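Local coordinates for protein peptidoglycan glycosyltransferase (Burkholderia ambifaria, PDB 5UY7) that belongs to the penicillin-binding protein family and carries a transpeptidase-type domain with the serine beta-lactamase-like fold, at residues 275-280 with 330-335; 290-295 with 315-320. One frame throughout, in Å; residues are numbered along the deposited sequence.

Overall arrangement
Both contacts lie within the penicillin-binding transpeptidase domain, on the same side of the chain's centre, with their own centres about 11 Å apart. Along the chain they are nested: helix 273-282 leads into strand 291-293, strand 314-316 runs into helix 317-323, and helix 326-333 follows, so contact 2 sits inside the loop that contact 1 closes. Contact 1 is a buried helix-helix contact; contact 2 is a small two-stranded sheet and the helix start beside it, only partly buried. Ile332 and Val277 of contact 1 both reach Val317 of contact 2, and Lys331 NZ probably hydrogen-bonds to Glu293 O, so the two contacts touch directly and Lys331 ties helix 326-333 to strand 291-293.

Contact 1 of 2, residues 275-280 with 330-335; sequences FTVSLA and TKIAMT
The carbonyl oxygen of Ile332, whose side chain packs on Ala280, is gripped twice by Thr335: OG1 donates to Ile332 O over 2.7 Å, lying in the carbonyl plane, and Thr335 N reaches the same oxygen at 3.1 Å. A threonine suits this place, since its hydroxyl folds back onto the carbonyl three residues earlier while the residue still borders Ala280, whose CB is 4.3 Å from Thr335 OG1.

The rest is mainly apolar. Ile332 forks between three residues of helix 273-282. Its CG2, anti to the backbone N (CG1 takes chi1 -69°), presses on Ala280 CB at 3.4 Å, tighter than usual for two carbons, and also approaches Thr276 O. Its CD1 meets Val277 CG2 at 4.0 Å, the two side chains crossing obliquely. Thr276 turns its methyl, not its hydroxyl, to the contact: CG2 lies 4.1 Å from Ala333 CB, while OG1 hydrogen-bonds to Ser381 O. The small side chain of Ala333 is consistent with the close approach of the backbones here, Thr276 CA and Ala333 CA being 6.3 Å apart.

With its hydroxyls bonded to carbonyls and mostly methyl groups meeting between the segments, this buried interface depends on shape and close packing.

Contact 2 of 2, residues 290-295 with 315-320; sequences TLVETG and LTVGGV
Val292 and Leu315 form an antiparallel hydrogen-bonded pair, each backbone giving and taking one bond. Val292 N donates to Leu315 O over 2.7 Å, nearly along the C=O axis, and Leu315 N returns to Val292 O over 2.9 Å, almost straight at hydrogen (176°) but tilted 25° from the carbonyl plane. One pair further on, Leu291 and Thr316 are non-hydrogen-bonded neighbours, and Thr290 O takes a weak bond from Val317 N together with a CA-H contact from Thr316.

Thr316 ends the strand and caps the helix that follows. Its OG1, set between the backbone N and carbonyl carbon (chi1 60°), accepts from Gly319 N at 2.9 Å, a role that a short hydroxyl side chain fills well; its methyl meets Leu291 CD2 at 4.0 Å.

Val292, Val317 and Val320 pack between strand and helix. Beta-branched Val292 suits an extended strand and offers compact methyls to the helix: its CG2 touches Val317 CG2 at 4.0 Å, and Val292 CB meets Val320 CG2. Val317 CG2 also reaches Thr290 CB at 3.8 Å. Separately, the side chains of Thr294 and Leu315 cross at about a right angle, Thr294 CG2 near Leu315 CD1, while Thr294 OG1 bonds to Gly313 O. Ile332 of helix 326-333 also touches Val292.

The whole is a two-stranded antiparallel sheet whose second strand passes directly into an N-capped helix, packed on the helical part of the transpeptidase domain.

Contact 1 of 2, residues 275-280 with 330-335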
loop_
_atom_site.group_PDB
_atom_site.type_symbol
_atom_site.label_atom_id
_atom_site.label_comp_id
_atom_site.label_asym_id
_atom_site.label_seq_id
_atom_site.Cartn_x
_atom_site.Cartn_y
_atom_site.Cartn_z
ATOM N N PHE A 275 -1.799 -4.452 -6.379
ATOM C CA PHE A 275 -2.235 -5.837 -6.210
ATOM C C PHE A 275 -3.024 -6.319 -7.415
ATOM O O PHE A 275 -2.922 -7.489 -7.798
ATOM C CB PHE A 275 -3.058 -5.995 -4.925
ATOM C CG PHE A 275 -2.241 -5.791 -3.685
ATOM C CD1 PHE A 275 -1.291 -6.727 -3.312
ATOM C CD2 PHE A 275 -2.389 -4.645 -2.918
ATOM C CE1 PHE A 275 -0.498 -6.532 -2.185
ATOM C CE2 PHE A 275 -1.601 -4.445 -1.787
ATOM C CZ PHE A 275 -0.656 -5.395 -1.423
ATOM N N THR A 276 -3.824 -5.437 -8.016
ATOM C CA THR A 276 -4.473 -5.768 -9.282
ATOM C C THR A 276 -3.441 -6.195 -10.313
ATOM O O THR A 276 -3.591 -7.229 -10.980
ATOM C CB THR A 276 -5.254 -4.556 -9.792
ATOM O OG1 THR A 276 -6.267 -4.212 -8.839
ATOM C CG2 THR A 276 -5.916 -4.865 -11.129
ATOM N N VAL A 277 -2.367 -5.407 -10.430
ATOM C CA VAL A 277 -1.317 -5.693 -11.394
ATOM C C VAL A 277 -0.540 -6.933 -10.978
ATOM O O VAL A 277 -0.251 -7.801 -11.814
ATOM C CB VAL A 277 -0.404 -4.463 -11.549
ATOM C CG1 VAL A 277 0.897 -4.842 -12.244
ATOM C CG2 VAL A 277 -1.135 -3.372 -12.313
ATOM N N SER A 278 -0.206 -7.056 -9.683
ATOM C CA SER A 278 0.504 -8.246 -9.213
ATOM C C SER A 278 -0.227 -9.521 -9.615
ATOM O O SER A 278 0.386 -10.474 -10.115
ATOM C CB SER A 278 0.672 -8.210 -7.693
ATOM O OG SER A 278 1.559 -7.186 -7.283
ATOM N N LEU A 279 -1.540 -9.567 -9.387
ATOM C CA LEU A 279 -2.268 -10.798 -9.678
ATOM C C LEU A 279 -2.288 -11.096 -11.173
ATOM O O LEU A 279 -2.089 -12.244 -11.578
ATOM C CB LEU A 279 -3.696 -10.712 -9.128
ATOM C CG LEU A 279 -4.523 -11.987 -9.305
ATOM C CD1 LEU A 279 -3.895 -13.175 -8.578
ATOM C CD2 LEU A 279 -5.951 -11.735 -8.828
ATOM N N ALA A 280 -2.518 -10.078 -12.012
ATOM C CA ALA A 280 -2.543 -10.321 -13.455
ATOM C C ALA A 280 -1.185 -10.792 -13.968
ATOM O O ALA A 280 -1.110 -11.647 -14.862
ATOM C CB ALA A 280 -2.994 -9.057 -14.189
ATOM N N THR A 330 -8.684 -1.114 -14.331
ATOM C CA THR A 330 -9.925 -1.782 -14.703
ATOM C C THR A 330 -9.700 -2.761 -15.845
ATOM O O THR A 330 -10.161 -3.905 -15.792
ATOM C CB THR A 330 -10.975 -0.744 -15.098
ATOM O OG1 THR A 330 -11.310 0.050 -13.954
ATOM C CG2 THR A 330 -12.242 -1.429 -15.646
ATOM N N LYS A 331 -9.001 -2.325 -16.895
ATOM C CA LYS A 331 -8.850 -3.201 -18.053
ATOM C C LYS A 331 -8.002 -4.417 -17.707
ATOM O O LYS A 331 -8.272 -5.526 -18.190
ATOM C CB LYS A 331 -8.260 -2.425 -19.234
ATOM C CG LYS A 331 -9.245 -1.389 -19.794
ATOM C CD LYS A 331 -8.772 -0.831 -21.113
ATOM C CE LYS A 331 -9.780 0.150 -21.674
ATOM N NZ LYS A 331 -9.453 0.458 -23.086
ATOM N N ILE A 332 -6.992 -4.232 -16.856
ATOM C CA ILE A 332 -6.211 -5.365 -16.374
ATOM C C ILE A 332 -7.080 -6.279 -15.516
ATOM O O ILE A 332 -7.042 -7.508 -15.653
ATOM C CB ILE A 332 -4.975 -4.848 -15.618
ATOM C CG1 ILE A 332 -4.010 -4.185 -16.604
ATOM C CG2 ILE A 332 -4.299 -5.966 -14.863
ATOM C CD1 ILE A 332 -2.853 -3.430 -15.897
ATOM N N ALA A 333 -7.911 -5.695 -14.647
ATOM C CA ALA A 333 -8.800 -6.507 -13.823
ATOM C C ALA A 333 -9.755 -7.338 -14.667
ATOM O O ALA A 333 -10.122 -8.450 -14.269
ATOM C CB ALA A 333 -9.602 -5.612 -12.873
ATOM N N MET A 334 -10.171 -6.826 -15.827
ATOM C CA MET A 334 -11.129 -7.559 -16.648
ATOM C C MET A 334 -10.530 -8.797 -17.309
ATOM O O MET A 334 -11.286 -9.600 -17.864
ATOM C CB MET A 334 -11.733 -6.623 -17.699
ATOM C CG MET A 334 -12.603 -5.515 -17.105
ATOM S SD MET A 334 -14.057 -6.128 -16.218
ATOM C CE MET A 334 -13.541 -5.939 -14.520
ATOM N N THR A 335 -9.207 -8.977 -17.253
ATOM C CA THR A 335 -8.587 -10.222 -17.679
ATOM C C THR A 335 -8.700 -11.317 -16.632
ATOM O O THR A 335 -8.240 -12.433 -16.881
ATOM C CB THR A 335 -7.102 -10.016 -18.023
ATOM O OG1 THR A 335 -6.347 -9.821 -16.823
ATOM C CG2 THR A 335 -6.911 -8.812 -18.940
#

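Contact 2 of 2, residues 290-295 with 315-320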
loop_
_atom_site.group_PDB
_atom_site.type_symbol
_atom_site.label_atom_id
_atom_site.label_comp_id
_atom_site.label_asym_id
_atom_site.label_seq_id
_atom_site.Cartn_x
_atom_site.Cartn_y
_atom_site.Cartn_z
ATOM N N THR A 290 3.141 -5.406 -21.506
ATOM C CA THR A 290 1.848 -5.453 -22.177
ATOM C C THR A 290 1.264 -4.051 -22.293
ATOM O O THR A 290 1.302 -3.271 -21.341
ATOM C CB THR A 290 0.891 -6.355 -21.401
ATOM O OG1 THR A 290 1.359 -7.710 -21.461
ATOM C CG2 THR A 290 -0.527 -6.268 -21.970
ATOM N N LEU A 291 0.726 -3.734 -23.470
ATOM C CA LEU A 291 0.113 -2.426 -23.683
ATOM C C LEU A 291 -1.335 -2.428 -23.216
ATOM O O LEU A 291 -2.076 -3.393 -23.436
ATOM C CB LEU A 291 0.177 -2.033 -25.156
ATOM C CG LEU A 291 1.587 -1.887 -25.731
ATOM C CD1 LEU A 291 1.521 -1.374 -27.159
ATOM C CD2 LEU A 291 2.437 -0.967 -24.864
ATOM N N VAL A 292 -1.734 -1.330 -22.577
ATOM C CA VAL A 292 -3.089 -1.118 -22.076
ATOM C C VAL A 292 -3.548 0.238 -22.593
ATOM O O VAL A 292 -2.914 1.260 -22.299
ATOM C CB VAL A 292 -3.146 -1.153 -20.539
ATOM C CG1 VAL A 292 -4.585 -1.012 -20.045
ATOM C CG2 VAL A 292 -2.501 -2.432 -20.011
ATOM N N GLU A 293 -4.640 0.250 -23.350
ATOM C CA GLU A 293 -5.145 1.473 -23.965
ATOM C C GLU A 293 -6.050 2.198 -22.977
ATOM O O GLU A 293 -7.108 1.677 -22.610
ATOM C CB GLU A 293 -5.911 1.159 -25.248
ATOM C CG GLU A 293 -5.100 0.378 -26.275
ATOM C CD GLU A 293 -3.902 1.151 -26.817
ATOM O OE1 GLU A 293 -3.829 2.386 -26.620
ATOM O OE2 GLU A 293 -3.031 0.514 -27.449
ATOM N N THR A 294 -5.645 3.397 -22.550
ATOM C CA THR A 294 -6.508 4.206 -21.701
ATOM C C THR A 294 -7.036 5.456 -22.396
ATOM O O THR A 294 -7.868 6.161 -21.810
ATOM C CB THR A 294 -5.791 4.606 -20.395
ATOM O OG1 THR A 294 -4.844 5.657 -20.640
ATOM C CG2 THR A 294 -5.076 3.407 -19.778
ATOM N N GLY A 295 -6.588 5.744 -23.619
ATOM C CA GLY A 295 -7.172 6.817 -24.410
ATOM C C GLY A 295 -7.112 8.166 -23.720
ATOM O O GLY A 295 -6.105 8.541 -23.107
ATOM N N LEU A 315 -0.472 2.900 -22.372
ATOM C CA LEU A 315 0.479 2.676 -21.295
ATOM C C LEU A 315 0.925 1.222 -21.308
ATOM O O LEU A 315 0.181 0.334 -21.732
ATOM C CB LEU A 315 -0.132 2.992 -19.923
ATOM C CG LEU A 315 -0.608 4.426 -19.689
ATOM C CD1 LEU A 315 -1.310 4.547 -18.340
ATOM C CD2 LEU A 315 0.582 5.375 -19.790
ATOM N N THR A 316 2.141 0.976 -20.838
ATOM C CA THR A 316 2.448 -0.393 -20.448
ATOM C C THR A 316 1.765 -0.692 -19.121
ATOM O O THR A 316 1.277 0.202 -18.430
ATOM C CB THR A 316 3.948 -0.608 -20.282
ATOM O OG1 THR A 316 4.426 0.284 -19.261
ATOM C CG2 THR A 316 4.693 -0.344 -21.588
ATOM N N VAL A 317 1.756 -1.976 -18.750
ATOM C CA VAL A 317 1.267 -2.345 -17.424
ATOM C C VAL A 317 2.050 -1.602 -16.349
ATOM O O VAL A 317 1.474 -1.105 -15.377
ATOM C CB VAL A 317 1.343 -3.873 -17.247
ATOM C CG1 VAL A 317 1.191 -4.259 -15.767
ATOM C CG2 VAL A 317 0.268 -4.539 -18.086
ATOM N N GLY A 318 3.367 -1.472 -16.526
ATOM C CA GLY A 318 4.142 -0.665 -15.593
ATOM C C GLY A 318 3.682 0.781 -15.574
ATOM O O GLY A 318 3.579 1.399 -14.506
ATOM N N GLY A 319 3.373 1.328 -16.754
ATOM C CA GLY A 319 2.865 2.690 -16.831
ATOM C C GLY A 319 1.528 2.869 -16.139
ATOM O O GLY A 319 1.226 3.955 -15.634
ATOM N N VAL A 320 0.711 1.814 -16.101
ATOM C CA VAL A 320 -0.561 1.889 -15.386
ATOM C C VAL A 320 -0.327 2.147 -13.903
ATOM O O VAL A 320 -1.051 2.925 -13.275
ATOM C CB VAL A 320 -1.395 0.614 -15.630
ATOM C CG1 VAL A 320 -2.551 0.518 -14.642
ATOM C CG2 VAL A 320 -1.915 0.603 -17.058
#